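PDB 2A1V: conserved hypothetical protein, which is of unknown function but belongs to the YjbR family, some of whose members are thought to bind DNA. Local coordinates for residues Q73-P76 / Q77-P81; Y83-K87 / K88-T92; G110-L113 / L114-K118; I52-D55 / P56-S60; Q8-D11 / D12-V16. One frame throughout, in Å; residues are numbered along the deposited sequence.

How the contacts relate
Contacts 1, 2 and 4 bend the chain beside strands of one antiparallel sheet. Strand 90-94 of contact 2 lies between strand 79-81 of contact 1 and strand 58-62 of contact 4, touching both through T92 N and T92 OG1. Contacts 3 and 5 belong to helices on opposite sides of the chain's centre, with contact 5 packed against contact 4 where V10 meets L57. Contact 3 has no exposed residue among those that touch; contact 4 is mostly exposed and contacts 1, 2 and 5 are mixed. Doubly accepting carbonyls mark the turns of contacts 1 and 2, a water link between side chain and backbone contact 4, helical bonding contact 3, capping contact 5.

Contact 1: Q73-P76 / Q77-P81; sequences QAHP and QSIAP
I79 runs alongside H75, and its atoms can be followed outward against the histidine. CB is 3.7 Å from H75 O. At CB the side chain divides: CG2 packs on V91 of strand 90-94, whereas CG1 turns to H75 and comes 3.8 Å from H75 CB. With CG1 set beside the backbone N (chi1 -55°) and the chain then straight, CD1 carries on along the histidine, 4.0 Å from H75 CD2, meeting the imidazole obliquely.

The backbone brings the pair together. H75 is the first residue to leave helical geometry after helix 65-74, and it opens a type I turn: P76 and Q77 both have helical torsions, the CA atoms of H75 and S78 are 5.4 Å apart, and S78 N donates to H75 O at 3.0 Å from above the carbonyl plane. The same oxygen takes a second bond from I79 N, at 2.9 Å and almost in line with the carbonyl bond (178°). The turn thus leads directly into strand 79-81. Within it the Q77 side chain bends back at chi2, leaving OE1 3.7 Å from P76 CG, while S78 OG is hydrogen-bonded to T98 OG1.

Contact 2: Y83-K87 / K88-T92; sequences YHLNK and KHWVT
N86, H89 and W90 form a local turn contact in the hairpin connection that leads from strand 79-81 into strand 90-94. N86 O accepts from H89 N at 2.9 Å, out of the carbonyl plane, and also from W90 N, nearly in line with the C=O bond; K87 and K88 between them have the helical torsions of a type I turn. The asparagine side chain adds an Asx turn, since its OD1 accepts from K88 N at 3.2 Å. CG stands opposite the backbone N (chi1 -166°), which carries the amide forward to this N-H, and K88 NZ, folded back by bends at chi3 and chi4, reaches OD1 at 3.0 Å. Replacing N86 by an alanine removes OD1 and would probably leave K88 N and K88 NZ without their shared acceptor and the start of the turn less firmly set.

Apolar packing involves L85 and W90. L85 CB lies over one face of the W90 indole, 4.0 Å from the centroid of the five-membered ring in a CH-pi contact, while N86 O lies at the ring edge. Water 1 bridges K87 O and W90 O, donating to each. Further along, Y83 N makes an almost straight bond to T92 OG1 (3.1 Å, 176°), an oxygen that also meets S60 OG of strand 58-62. W90 reaches across that strand's K62 to M46 and L49 of strand 43-51.

Contact 3: G110-L113 / L114-K118; sequences GSYL and LVTKK
Helix 101-119 contributes two consecutive turns here, joined by regular i to i+4 backbone bonds and by one threonine, T116, that packs on Y112 and bonds back to L113. The backbone pattern is plain: L114 N donates to G110 O and V115 N to S111 O, both at 2.9 Å, followed by T116 N to Y112 O, which is close to straight (169°).

T116 divides its branches between two partners. A chi1 of 68° turns the hydroxyl to where it can reach back down the helix, and OG1 donates to L113 O at 2.7 Å. CG2 lies over one face of the Y112 ring, toward the rim, 4.1 Å from the ring centroid and 20° off its normal, a CH-pi contact. Were T116 replaced by an alanine, L113 O would probably lose one of its two bonds and that part of the ring face its covering methyl.

Y112 is held at its tip as well, where OH bonds to P21 O, and its ring meets Y47 edge to face. The adjoining side of the helix rests on the sheet: V115 packs on V38, R45 and Y47, and S111 OG bonds to Y47 O and to K62 N. L113 O also accepts from K117 N, at 2.9 Å, in addition to the shorter threonine bond.

Contact 4: I52-D55 / P56-S60; sequences ITQD and PLRLS
Q54 OE1 and R58 N are joined through water 2, which lies 2.7 Å from Q54 OE1 and accepts from R58 N at 2.9 Å. The glutamine reaches this position with an extended chain beyond CG, and its tip also meets the arginine directly: OE1 is 3.7 Å from R58 CG. The two side chains cross at about a right angle, with amide and guanidinium planes 48° apart; the touch falls on R58 CG and CB, the aliphatic start of the arginine.

Between these residues the chain reverses through a cis peptide bond at D55-P56. The short CA-CA separation of 3.0 Å across that bond, the extended torsions of D55 and the phi/psi of P56 (-74/154) fit a type VIb turn running from Q54 to L57, whose CA atoms are 5.2 Å apart. As usual for that turn, no backbone hydrogen bond closes it. Q54 O instead faces the leucine: L57 CA makes a CA-H...O contact with it at 3.5 Å, and L57 CD2 lies close by. The same methyl reaches back to I52 CA at 3.9 Å, while CD1 continues into the start of helix 10-17 at V10.

This is the connection between strands 43-51 and 58-62, fixed on its strand side by L57 bonding to the backbone of L95. No direct hydrogen bond spans the two halves; the evidence therefore points to a bend set by the cis proline, packed by L57 and bridged by water, whose polar link probably depends more on solvent than a direct bond would.

Contact 5: Q8-D11 / D12-V16; sequences QTVD and DLRSV
Side-chain to backbone bonds between T9 and D12 dominate the polar contact. T9 OG1 accepts from D12 N at 3.0 Å (154°), its hydroxyl tucked in over its own backbone (chi1 65°), where it faces the N-H of D12 in the first turn. In return, D12 OD2 takes two N-H groups: Q8 N at 2.9 Å, almost straight (177°) and on the anti lone pair, and T9 N at 3.2 Å, from above the carboxylate plane. A carboxylate so placed is probably favoured by the positive end of the helix dipole. Of the same kind is the bond of 2.6 Å from S15 OG to D12 O.

The backbone bonds are those of a helix setting out. L13 N donates to T9 O in the carbonyl plane, R14 N to V10 O at 2.8 Å, and S15 N to D11 O.

The V10 methyl CG1 packs over one face of the R14 guanidinium, toward its rim, 3.4 Å from R14 NH1. R14 NE forms a salt bridge with E25, and V10 also packs on L34 of strand 33-38.

With T9 as N-cap and D12 three residues on, the reciprocal pair is a capping box at the start of helix 10-17.

Contact 1: Q73-P76 / Q77-P81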
loop_
_atom_site.group_PDB
_atom_site.type_symbol
_atom_site.label_atom_id
_atom_site.label_comp_id
_atom_site.label_asym_id
_atom_site.label_seq_id
_atom_site.Cartn_x
_atom_site.Cartn_y
_atom_site.Cartn_z
ATOM N N GLN A 73 5.819 -3.314 16.646
ATOM C CA GLN A 73 6.393 -3.050 17.971
ATOM C C GLN A 73 6.527 -1.528 18.210
ATOM O O GLN A 73 6.306 -1.040 19.313
ATOM C CB GLN A 73 7.727 -3.832 18.176
ATOM C CG GLN A 73 9.054 -3.043 18.021
ATOM C CD GLN A 73 10.303 -3.929 18.221
ATOM O OE1 GLN A 73 10.450 -4.583 19.260
ATOM N NE2 GLN A 73 11.204 -3.947 17.226
ATOM N N ALA A 74 6.846 -0.771 17.177
ATOM C CA ALA A 74 6.920 0.677 17.305
ATOM C C ALA A 74 5.577 1.415 17.395
ATOM O O ALA A 74 5.534 2.589 17.846
ATOM C CB ALA A 74 7.691 1.227 16.139
ATOM N N HIS A 75 4.494 0.782 16.916
ATOM C CA HIS A 75 3.165 1.441 16.869
ATOM C C HIS A 75 2.064 0.437 17.168
ATOM O O HIS A 75 1.182 0.243 16.340
ATOM C CB HIS A 75 2.896 2.011 15.470
ATOM C CG HIS A 75 3.948 2.952 14.975
ATOM N ND1 HIS A 75 3.974 4.283 15.319
ATOM C CD2 HIS A 75 4.994 2.759 14.132
ATOM C CE1 HIS A 75 5.003 4.867 14.723
ATOM N NE2 HIS A 75 5.641 3.959 14.003
ATOM N N PRO A 76 2.094 -0.193 18.369
ATOM C CA PRO A 76 1.234 -1.368 18.682
ATOM C C PRO A 76 -0.254 -1.040 18.733
ATOM O O PRO A 76 -1.109 -1.904 18.473
ATOM C CB PRO A 76 1.717 -1.807 20.061
ATOM C CG PRO A 76 2.426 -0.579 20.632
ATOM C CD PRO A 76 2.949 0.215 19.503
ATOM N N GLN A 77 -0.576 0.204 19.057
ATOM C CA GLN A 77 -1.963 0.608 19.079
ATOM C C GLN A 77 -2.515 0.927 17.673
ATOM O O GLN A 77 -3.703 1.022 17.543
ATOM C CB GLN A 77 -2.176 1.813 20.016
ATOM C CG GLN A 77 -2.366 1.392 21.457
ATOM C CD GLN A 77 -1.095 0.844 22.061
ATOM O OE1 GLN A 77 -0.118 1.566 22.204
ATOM N NE2 GLN A 77 -1.085 -0.445 22.357
ATOM N N SER A 78 -1.650 1.089 16.661
ATOM C CA SER A 78 -2.011 1.611 15.319
ATOM C C SER A 78 -1.682 0.694 14.126
ATOM O O SER A 78 -2.206 0.890 12.986
ATOM C CB SER A 78 -1.343 2.953 15.085
ATOM O OG SER A 78 -1.892 3.944 15.924
ATOM N N ILE A 79 -0.844 -0.309 14.367
ATOM C CA ILE A 79 -0.462 -1.256 13.321
ATOM C C ILE A 79 -0.656 -2.661 13.810
ATOM O O ILE A 79 -0.047 -3.029 14.778
ATOM C CB ILE A 79 0.972 -1.063 12.888
ATOM C CG1 ILE A 79 1.178 0.407 12.447
ATOM C CG2 ILE A 79 1.330 -2.095 11.720
ATOM C CD1 ILE A 79 2.486 0.656 11.813
ATOM N N ALA A 80 -1.532 -3.403 13.128
ATOM C CA ALA A 80 -1.949 -4.744 13.450
ATOM C C ALA A 80 -1.581 -5.740 12.338
ATOM O O ALA A 80 -1.380 -5.356 11.184
ATOM C CB ALA A 80 -3.496 -4.758 13.648
ATOM N N PRO A 81 -1.586 -7.038 12.659
ATOM C CA PRO A 81 -1.416 -8.041 11.612
ATOM C C PRO A 81 -2.520 -7.848 10.535
ATOM O O PRO A 81 -3.608 -7.411 10.870
ATOM C CB PRO A 81 -1.596 -9.368 12.389
ATOM C CG PRO A 81 -1.131 -9.024 13.792
ATOM C CD PRO A 81 -1.795 -7.669 13.985
#

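Contact 2: Y83-K87 / K88-T92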
loop_
_atom_site.group_PDB
_atom_site.type_symbol
_atom_site.label_atom_id
_atom_site.label_comp_id
_atom_site.label_asym_id
_atom_site.label_seq_id
_atom_site.Cartn_x
_atom_site.Cartn_y
_atom_site.Cartn_z
ATOM N N TYR A 83 -5.581 -7.703 8.383
ATOM C CA TYR A 83 -6.981 -8.120 8.571
ATOM C C TYR A 83 -7.546 -8.914 7.388
ATOM O O TYR A 83 -7.674 -8.397 6.291
ATOM C CB TYR A 83 -7.830 -6.859 8.802
ATOM C CG TYR A 83 -9.268 -7.163 9.024
ATOM C CD1 TYR A 83 -9.689 -7.779 10.198
ATOM C CD2 TYR A 83 -10.236 -6.861 8.035
ATOM C CE1 TYR A 83 -11.033 -8.083 10.400
ATOM C CE2 TYR A 83 -11.577 -7.163 8.230
ATOM C CZ TYR A 83 -11.956 -7.782 9.429
ATOM O OH TYR A 83 -13.275 -8.115 9.634
ATOM N N HIS A 84 -7.899 -10.171 7.638
ATOM C CA HIS A 84 -8.288 -11.122 6.590
ATOM C C HIS A 84 -7.223 -11.260 5.519
ATOM O O HIS A 84 -7.548 -11.496 4.352
ATOM C CB HIS A 84 -9.600 -10.713 5.921
ATOM C CG HIS A 84 -10.808 -10.884 6.791
ATOM N ND1 HIS A 84 -12.092 -10.747 6.305
ATOM C CD2 HIS A 84 -10.928 -11.159 8.112
ATOM C CE1 HIS A 84 -12.955 -10.962 7.283
ATOM N NE2 HIS A 84 -12.275 -11.207 8.392
ATOM N N LEU A 85 -5.950 -11.098 5.890
ATOM C CA LEU A 85 -4.887 -11.206 4.903
ATOM C C LEU A 85 -3.799 -12.084 5.440
ATOM O O LEU A 85 -3.805 -12.400 6.603
ATOM C CB LEU A 85 -4.308 -9.814 4.541
ATOM C CG LEU A 85 -5.276 -8.831 3.915
ATOM C CD1 LEU A 85 -4.849 -7.377 4.173
ATOM C CD2 LEU A 85 -5.522 -9.157 2.432
ATOM N N ASN A 86 -2.840 -12.418 4.589
ATOM C CA ASN A 86 -1.655 -13.202 4.966
ATOM C C ASN A 86 -0.794 -12.401 5.920
ATOM O O ASN A 86 -0.098 -11.472 5.504
ATOM C CB ASN A 86 -0.855 -13.528 3.697
ATOM C CG ASN A 86 0.181 -14.599 3.910
ATOM O OD1 ASN A 86 0.677 -14.759 5.013
ATOM N ND2 ASN A 86 0.530 -15.337 2.827
ATOM N N LYS A 87 -0.817 -12.785 7.198
ATOM C CA LYS A 87 -0.218 -11.957 8.230
ATOM C C LYS A 87 1.315 -12.141 8.277
ATOM O O LYS A 87 2.000 -11.447 8.992
ATOM C CB LYS A 87 -0.901 -12.190 9.588
ATOM C CG LYS A 87 -2.359 -11.674 9.619
ATOM C CD LYS A 87 -3.207 -12.288 10.729
ATOM C CE LYS A 87 -4.662 -12.505 10.304
ATOM N NZ LYS A 87 -5.554 -11.310 10.431
ATOM N N LYS A 88 1.846 -13.059 7.474
ATOM C CA LYS A 88 3.275 -13.114 7.241
ATOM C C LYS A 88 3.734 -11.870 6.425
ATOM O O LYS A 88 4.884 -11.464 6.522
ATOM C CB LYS A 88 3.650 -14.397 6.460
ATOM C CG LYS A 88 3.616 -15.699 7.263
ATOM C CD LYS A 88 4.137 -16.971 6.499
ATOM C CE LYS A 88 3.387 -17.238 5.147
ATOM N NZ LYS A 88 1.928 -17.437 5.336
ATOM N N HIS A 89 2.845 -11.308 5.588
ATOM C CA HIS A 89 3.253 -10.266 4.623
ATOM C C HIS A 89 2.498 -8.956 4.667
ATOM O O HIS A 89 2.990 -7.939 4.174
ATOM C CB HIS A 89 3.213 -10.846 3.220
ATOM C CG HIS A 89 4.094 -12.050 3.049
ATOM N ND1 HIS A 89 5.452 -11.947 2.918
ATOM C CD2 HIS A 89 3.818 -13.376 3.036
ATOM C CE1 HIS A 89 5.978 -13.152 2.790
ATOM N NE2 HIS A 89 5.007 -14.039 2.855
ATOM N N TRP A 90 1.334 -8.972 5.281
ATOM C CA TRP A 90 0.431 -7.767 5.370
ATOM C C TRP A 90 0.228 -7.226 6.787
ATOM O O TRP A 90 0.040 -7.970 7.743
ATOM C CB TRP A 90 -0.948 -8.122 4.877
ATOM C CG TRP A 90 -1.059 -8.422 3.447
ATOM C CD1 TRP A 90 -0.830 -9.591 2.873
ATOM C CD2 TRP A 90 -1.449 -7.523 2.401
ATOM N NE1 TRP A 90 -1.090 -9.533 1.532
ATOM C CE2 TRP A 90 -1.471 -8.269 1.206
ATOM C CE3 TRP A 90 -1.781 -6.157 2.354
ATOM C CZ2 TRP A 90 -1.763 -7.699 -0.036
ATOM C CZ3 TRP A 90 -2.105 -5.590 1.105
ATOM C CH2 TRP A 90 -2.077 -6.357 -0.061
ATOM N N VAL A 91 0.242 -5.918 6.906
ATOM C CA VAL A 91 -0.174 -5.242 8.141
ATOM C C VAL A 91 -1.340 -4.315 7.802
ATOM O O VAL A 91 -1.533 -3.971 6.636
ATOM C CB VAL A 91 0.963 -4.404 8.776
ATOM C CG1 VAL A 91 2.116 -5.338 9.340
ATOM C CG2 VAL A 91 1.505 -3.298 7.785
ATOM N N THR A 92 -2.079 -3.905 8.824
ATOM C CA THR A 92 -3.212 -2.972 8.678
ATOM C C THR A 92 -2.915 -1.786 9.625
ATOM O O THR A 92 -2.635 -1.970 10.807
ATOM C CB THR A 92 -4.613 -3.725 8.975
ATOM O OG1 THR A 92 -4.846 -4.700 7.959
ATOM C CG2 THR A 92 -5.803 -2.764 9.024
HETATM O O HOH W 1 1.493 -8.990 9.959
#

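Contact 3: G110-L113 / L114-K118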
loop_
_atom_site.group_PDB
_atom_site.type_symbol
_atom_site.label_atom_id
_atom_site.label_comp_id
_atom_site.label_asym_id
_atom_site.label_seq_id
_atom_site.Cartn_x
_atom_site.Cartn_y
_atom_site.Cartn_z
ATOM N N GLY A 110 6.281 1.537 -0.711
ATOM C CA GLY A 110 7.039 0.317 -0.502
ATOM C C GLY A 110 6.269 -0.965 -0.830
ATOM O O GLY A 110 6.852 -1.958 -1.348
ATOM N N SER A 111 4.973 -0.972 -0.491
ATOM C CA SER A 111 4.112 -2.140 -0.702
ATOM C C SER A 111 3.974 -2.399 -2.228
ATOM O O SER A 111 4.186 -3.498 -2.696
ATOM C CB SER A 111 2.733 -1.914 -0.048
ATOM O OG SER A 111 1.864 -3.012 -0.280
ATOM N N TYR A 112 3.673 -1.333 -2.971
ATOM C CA TYR A 112 3.715 -1.311 -4.450
ATOM C C TYR A 112 5.016 -1.886 -5.007
ATOM O O TYR A 112 4.978 -2.766 -5.860
ATOM C CB TYR A 112 3.495 0.129 -4.984
ATOM C CG TYR A 112 3.699 0.320 -6.475
ATOM C CD1 TYR A 112 4.953 0.554 -6.980
ATOM C CD2 TYR A 112 2.633 0.198 -7.377
ATOM C CE1 TYR A 112 5.167 0.659 -8.335
ATOM C CE2 TYR A 112 2.810 0.339 -8.731
ATOM C CZ TYR A 112 4.089 0.575 -9.213
ATOM O OH TYR A 112 4.314 0.726 -10.551
ATOM N N LEU A 113 6.160 -1.371 -4.556
ATOM C CA LEU A 113 7.476 -1.871 -5.050
ATOM C C LEU A 113 7.709 -3.346 -4.772
ATOM O O LEU A 113 8.187 -4.109 -5.644
ATOM C CB LEU A 113 8.626 -1.068 -4.482
ATOM C CG LEU A 113 8.782 0.283 -5.173
ATOM C CD1 LEU A 113 9.704 1.232 -4.299
ATOM C CD2 LEU A 113 9.339 0.109 -6.594
ATOM N N LEU A 114 7.353 -3.745 -3.563
ATOM C CA LEU A 114 7.537 -5.127 -3.150
ATOM C C LEU A 114 6.717 -6.007 -4.058
ATOM O O LEU A 114 7.166 -7.044 -4.531
ATOM C CB LEU A 114 7.108 -5.257 -1.688
ATOM C CG LEU A 114 7.048 -6.523 -0.878
ATOM C CD1 LEU A 114 7.094 -6.118 0.649
ATOM C CD2 LEU A 114 5.794 -7.304 -1.198
ATOM N N VAL A 115 5.479 -5.614 -4.292
ATOM C CA VAL A 115 4.628 -6.388 -5.173
ATOM C C VAL A 115 5.174 -6.502 -6.605
ATOM O O VAL A 115 5.159 -7.571 -7.177
ATOM C CB VAL A 115 3.149 -5.936 -5.136
ATOM C CG1 VAL A 115 2.354 -6.653 -6.189
ATOM C CG2 VAL A 115 2.543 -6.174 -3.750
ATOM N N THR A 116 5.649 -5.401 -7.167
ATOM C CA THR A 116 6.320 -5.457 -8.463
ATOM C C THR A 116 7.525 -6.381 -8.493
ATOM O O THR A 116 7.789 -7.013 -9.499
ATOM C CB THR A 116 6.717 -4.079 -9.006
ATOM O OG1 THR A 116 7.742 -3.500 -8.207
ATOM C CG2 THR A 116 5.577 -3.099 -8.991
ATOM N N LYS A 117 8.256 -6.430 -7.389
ATOM C CA LYS A 117 9.396 -7.313 -7.258
ATOM C C LYS A 117 8.989 -8.764 -7.086
ATOM O O LYS A 117 9.534 -9.629 -7.730
ATOM C CB LYS A 117 10.331 -6.885 -6.126
ATOM C CG LYS A 117 11.096 -5.590 -6.341
ATOM C CD LYS A 117 11.522 -5.402 -7.779
ATOM C CE LYS A 117 12.648 -4.380 -7.919
ATOM N NZ LYS A 117 12.672 -3.319 -6.898
ATOM N N LYS A 118 8.021 -9.025 -6.216
ATOM C CA LYS A 118 7.673 -10.416 -5.897
ATOM C C LYS A 118 6.726 -11.061 -6.903
ATOM O O LYS A 118 6.820 -12.274 -7.124
ATOM C CB LYS A 118 7.114 -10.550 -4.477
ATOM C CG LYS A 118 6.772 -12.005 -4.066
ATOM C CD LYS A 118 8.069 -12.808 -3.766
ATOM C CE LYS A 118 7.895 -14.320 -4.028
ATOM N NZ LYS A 118 7.931 -14.695 -5.521
#

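Contact 4: I52-D55 / P56-S60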
loop_
_atom_site.group_PDB
_atom_site.type_symbol
_atom_site.label_atom_id
_atom_site.label_comp_id
_atom_site.label_asym_id
_atom_site.label_seq_id
_atom_site.Cartn_x
_atom_site.Cartn_y
_atom_site.Cartn_z
ATOM N N ILE A 52 -13.686 1.811 2.669
ATOM C CA ILE A 52 -13.962 3.247 2.560
ATOM C C ILE A 52 -15.137 3.728 3.369
ATOM O O ILE A 52 -15.306 4.924 3.525
ATOM C CB ILE A 52 -14.089 3.735 1.087
ATOM C CG1 ILE A 52 -15.383 3.288 0.397
ATOM C CG2 ILE A 52 -12.862 3.328 0.281
ATOM C CD1 ILE A 52 -15.717 4.180 -0.862
ATOM N N THR A 53 -15.943 2.814 3.923
ATOM C CA THR A 53 -17.002 3.220 4.842
ATOM C C THR A 53 -16.577 3.383 6.330
ATOM O O THR A 53 -17.413 3.772 7.166
ATOM C CB THR A 53 -18.257 2.289 4.779
ATOM O OG1 THR A 53 -19.344 2.917 5.480
ATOM C CG2 THR A 53 -17.989 0.974 5.408
ATOM N N GLN A 54 -15.330 3.065 6.665
ATOM C CA GLN A 54 -14.824 3.229 8.037
ATOM C C GLN A 54 -14.071 4.558 8.247
ATOM O O GLN A 54 -13.187 4.946 7.449
ATOM C CB GLN A 54 -13.856 2.102 8.377
ATOM C CG GLN A 54 -14.419 0.704 8.367
ATOM C CD GLN A 54 -13.379 -0.364 8.785
ATOM O OE1 GLN A 54 -12.269 -0.481 8.194
ATOM N NE2 GLN A 54 -13.755 -1.169 9.793
ATOM N N ASP A 55 -14.393 5.225 9.346
ATOM C CA ASP A 55 -13.694 6.432 9.785
ATOM C C ASP A 55 -13.253 6.203 11.243
ATOM O O ASP A 55 -14.091 6.027 12.095
ATOM C CB ASP A 55 -14.666 7.598 9.647
ATOM C CG ASP A 55 -14.084 8.952 10.050
ATOM O OD1 ASP A 55 -12.878 9.118 10.373
ATOM O OD2 ASP A 55 -14.914 9.890 10.077
ATOM N N PRO A 56 -11.946 6.155 11.526
ATOM C CA PRO A 56 -10.842 6.339 10.585
ATOM C C PRO A 56 -10.649 5.120 9.658
ATOM O O PRO A 56 -11.033 3.937 9.975
ATOM C CB PRO A 56 -9.610 6.560 11.505
ATOM C CG PRO A 56 -9.904 5.762 12.693
ATOM C CD PRO A 56 -11.444 5.918 12.889
ATOM N N LEU A 57 -10.085 5.423 8.502
ATOM C CA LEU A 57 -9.748 4.390 7.575
ATOM C C LEU A 57 -8.726 3.427 8.196
ATOM O O LEU A 57 -7.941 3.771 9.101
ATOM C CB LEU A 57 -9.200 5.010 6.282
ATOM C CG LEU A 57 -10.118 5.838 5.381
ATOM C CD1 LEU A 57 -9.277 6.437 4.188
ATOM C CD2 LEU A 57 -11.281 5.030 4.783
ATOM N N ARG A 58 -8.764 2.197 7.695
ATOM C CA ARG A 58 -7.711 1.232 7.947
ATOM C C ARG A 58 -7.086 0.793 6.638
ATOM O O ARG A 58 -7.768 0.337 5.716
ATOM C CB ARG A 58 -8.230 0.020 8.742
ATOM C CG ARG A 58 -9.153 0.466 9.845
ATOM C CD ARG A 58 -8.945 -0.276 11.126
ATOM N NE ARG A 58 -9.437 0.569 12.222
ATOM C CZ ARG A 58 -9.205 0.322 13.500
ATOM N NH1 ARG A 58 -8.508 -0.762 13.863
ATOM N NH2 ARG A 58 -9.716 1.146 14.420
ATOM N N LEU A 59 -5.767 0.962 6.592
ATOM C CA LEU A 59 -5.012 0.746 5.422
ATOM C C LEU A 59 -4.172 -0.533 5.568
ATOM O O LEU A 59 -3.279 -0.627 6.426
ATOM C CB LEU A 59 -4.130 1.974 5.162
ATOM C CG LEU A 59 -3.266 1.842 3.907
ATOM C CD1 LEU A 59 -4.139 1.676 2.693
ATOM C CD2 LEU A 59 -2.275 3.018 3.751
ATOM N N SER A 60 -4.470 -1.492 4.704
ATOM C CA SER A 60 -3.711 -2.730 4.620
ATOM C C SER A 60 -2.690 -2.651 3.481
ATOM O O SER A 60 -3.022 -2.272 2.381
ATOM C CB SER A 60 -4.644 -3.939 4.437
ATOM O OG SER A 60 -5.414 -4.206 5.620
HETATM O O HOH W 2 -11.090 1.047 6.367
#

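Contact 5: Q8-D11 / D12-V16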
loop_
_atom_site.group_PDB
_atom_site.type_symbol
_atom_site.label_atom_id
_atom_site.label_comp_id
_atom_site.label_asym_id
_atom_site.label_seq_id
_atom_site.Cartn_x
_atom_site.Cartn_y
_atom_site.Cartn_z
ATOM N N GLN A 8 -4.876 10.429 5.633
ATOM C CA GLN A 8 -6.004 10.177 6.483
ATOM C C GLN A 8 -7.311 9.960 5.691
ATOM O O GLN A 8 -8.329 9.502 6.273
ATOM C CB GLN A 8 -6.110 11.285 7.552
ATOM C CG GLN A 8 -5.140 11.050 8.743
ATOM C CD GLN A 8 -5.325 11.992 9.931
ATOM O OE1 GLN A 8 -6.366 11.978 10.578
ATOM N NE2 GLN A 8 -4.310 12.811 10.221
ATOM N N THR A 9 -7.305 10.270 4.388
ATOM C CA THR A 9 -8.497 10.104 3.566
ATOM C C THR A 9 -8.195 9.271 2.347
ATOM O O THR A 9 -7.063 9.122 1.947
ATOM C CB THR A 9 -9.054 11.479 3.038
ATOM O OG1 THR A 9 -8.094 12.073 2.148
ATOM C CG2 THR A 9 -9.367 12.478 4.198
ATOM N N VAL A 10 -9.250 8.802 1.721
ATOM C CA VAL A 10 -9.181 8.047 0.493
ATOM C C VAL A 10 -8.531 8.903 -0.564
ATOM O O VAL A 10 -7.747 8.388 -1.335
ATOM C CB VAL A 10 -10.618 7.589 0.019
ATOM C CG1 VAL A 10 -10.545 6.801 -1.246
ATOM C CG2 VAL A 10 -11.266 6.748 1.081
ATOM N N ASP A 11 -8.912 10.190 -0.610
ATOM C CA ASP A 11 -8.334 11.179 -1.544
ATOM C C ASP A 11 -6.822 11.227 -1.402
ATOM O O ASP A 11 -6.135 11.261 -2.412
ATOM C CB ASP A 11 -8.853 12.617 -1.347
ATOM C CG ASP A 11 -10.298 12.693 -0.795
ATOM O OD1 ASP A 11 -10.635 12.009 0.234
ATOM O OD2 ASP A 11 -11.093 13.475 -1.357
ATOM N N ASP A 12 -6.317 11.167 -0.157
ATOM C CA ASP A 12 -4.870 11.101 0.127
ATOM C C ASP A 12 -4.211 9.839 -0.525
ATOM O O ASP A 12 -3.121 9.898 -1.109
ATOM C CB ASP A 12 -4.615 11.083 1.662
ATOM C CG ASP A 12 -4.913 12.440 2.347
ATOM O OD1 ASP A 12 -4.837 13.500 1.677
ATOM O OD2 ASP A 12 -5.165 12.453 3.588
ATOM N N LEU A 13 -4.911 8.708 -0.420
ATOM C CA LEU A 13 -4.430 7.439 -0.929
ATOM C C LEU A 13 -4.457 7.387 -2.448
ATOM O O LEU A 13 -3.497 6.921 -3.051
ATOM C CB LEU A 13 -5.275 6.297 -0.376
ATOM C CG LEU A 13 -5.354 6.114 1.150
ATOM C CD1 LEU A 13 -6.213 4.887 1.458
ATOM C CD2 LEU A 13 -3.987 5.979 1.794
ATOM N N ARG A 14 -5.547 7.859 -3.045
ATOM C CA ARG A 14 -5.629 8.027 -4.483
ATOM C C ARG A 14 -4.486 8.874 -4.995
ATOM O O ARG A 14 -3.861 8.540 -5.970
ATOM C CB ARG A 14 -6.958 8.654 -4.897
ATOM C CG ARG A 14 -8.134 7.765 -4.738
ATOM C CD ARG A 14 -9.175 7.928 -5.778
ATOM N NE ARG A 14 -10.172 6.890 -5.654
ATOM C CZ ARG A 14 -11.251 6.989 -4.931
ATOM N NH1 ARG A 14 -11.494 8.104 -4.276
ATOM N NH2 ARG A 14 -12.099 5.996 -4.876
ATOM N N SER A 15 -4.216 9.965 -4.304
ATOM C CA SER A 15 -3.205 10.892 -4.739
ATOM C C SER A 15 -1.828 10.228 -4.848
ATOM O O SER A 15 -1.001 10.652 -5.673
ATOM C CB SER A 15 -3.155 12.166 -3.842
ATOM O OG SER A 15 -2.454 11.956 -2.600
ATOM N N VAL A 16 -1.558 9.242 -3.995
ATOM C CA VAL A 16 -0.274 8.566 -4.010
ATOM C C VAL A 16 -0.327 7.528 -5.116
ATOM O O VAL A 16 0.539 7.491 -5.992
ATOM C CB VAL A 16 0.040 7.932 -2.647
ATOM C CG1 VAL A 16 1.218 6.942 -2.764
ATOM C CG2 VAL A 16 0.341 9.036 -1.637
#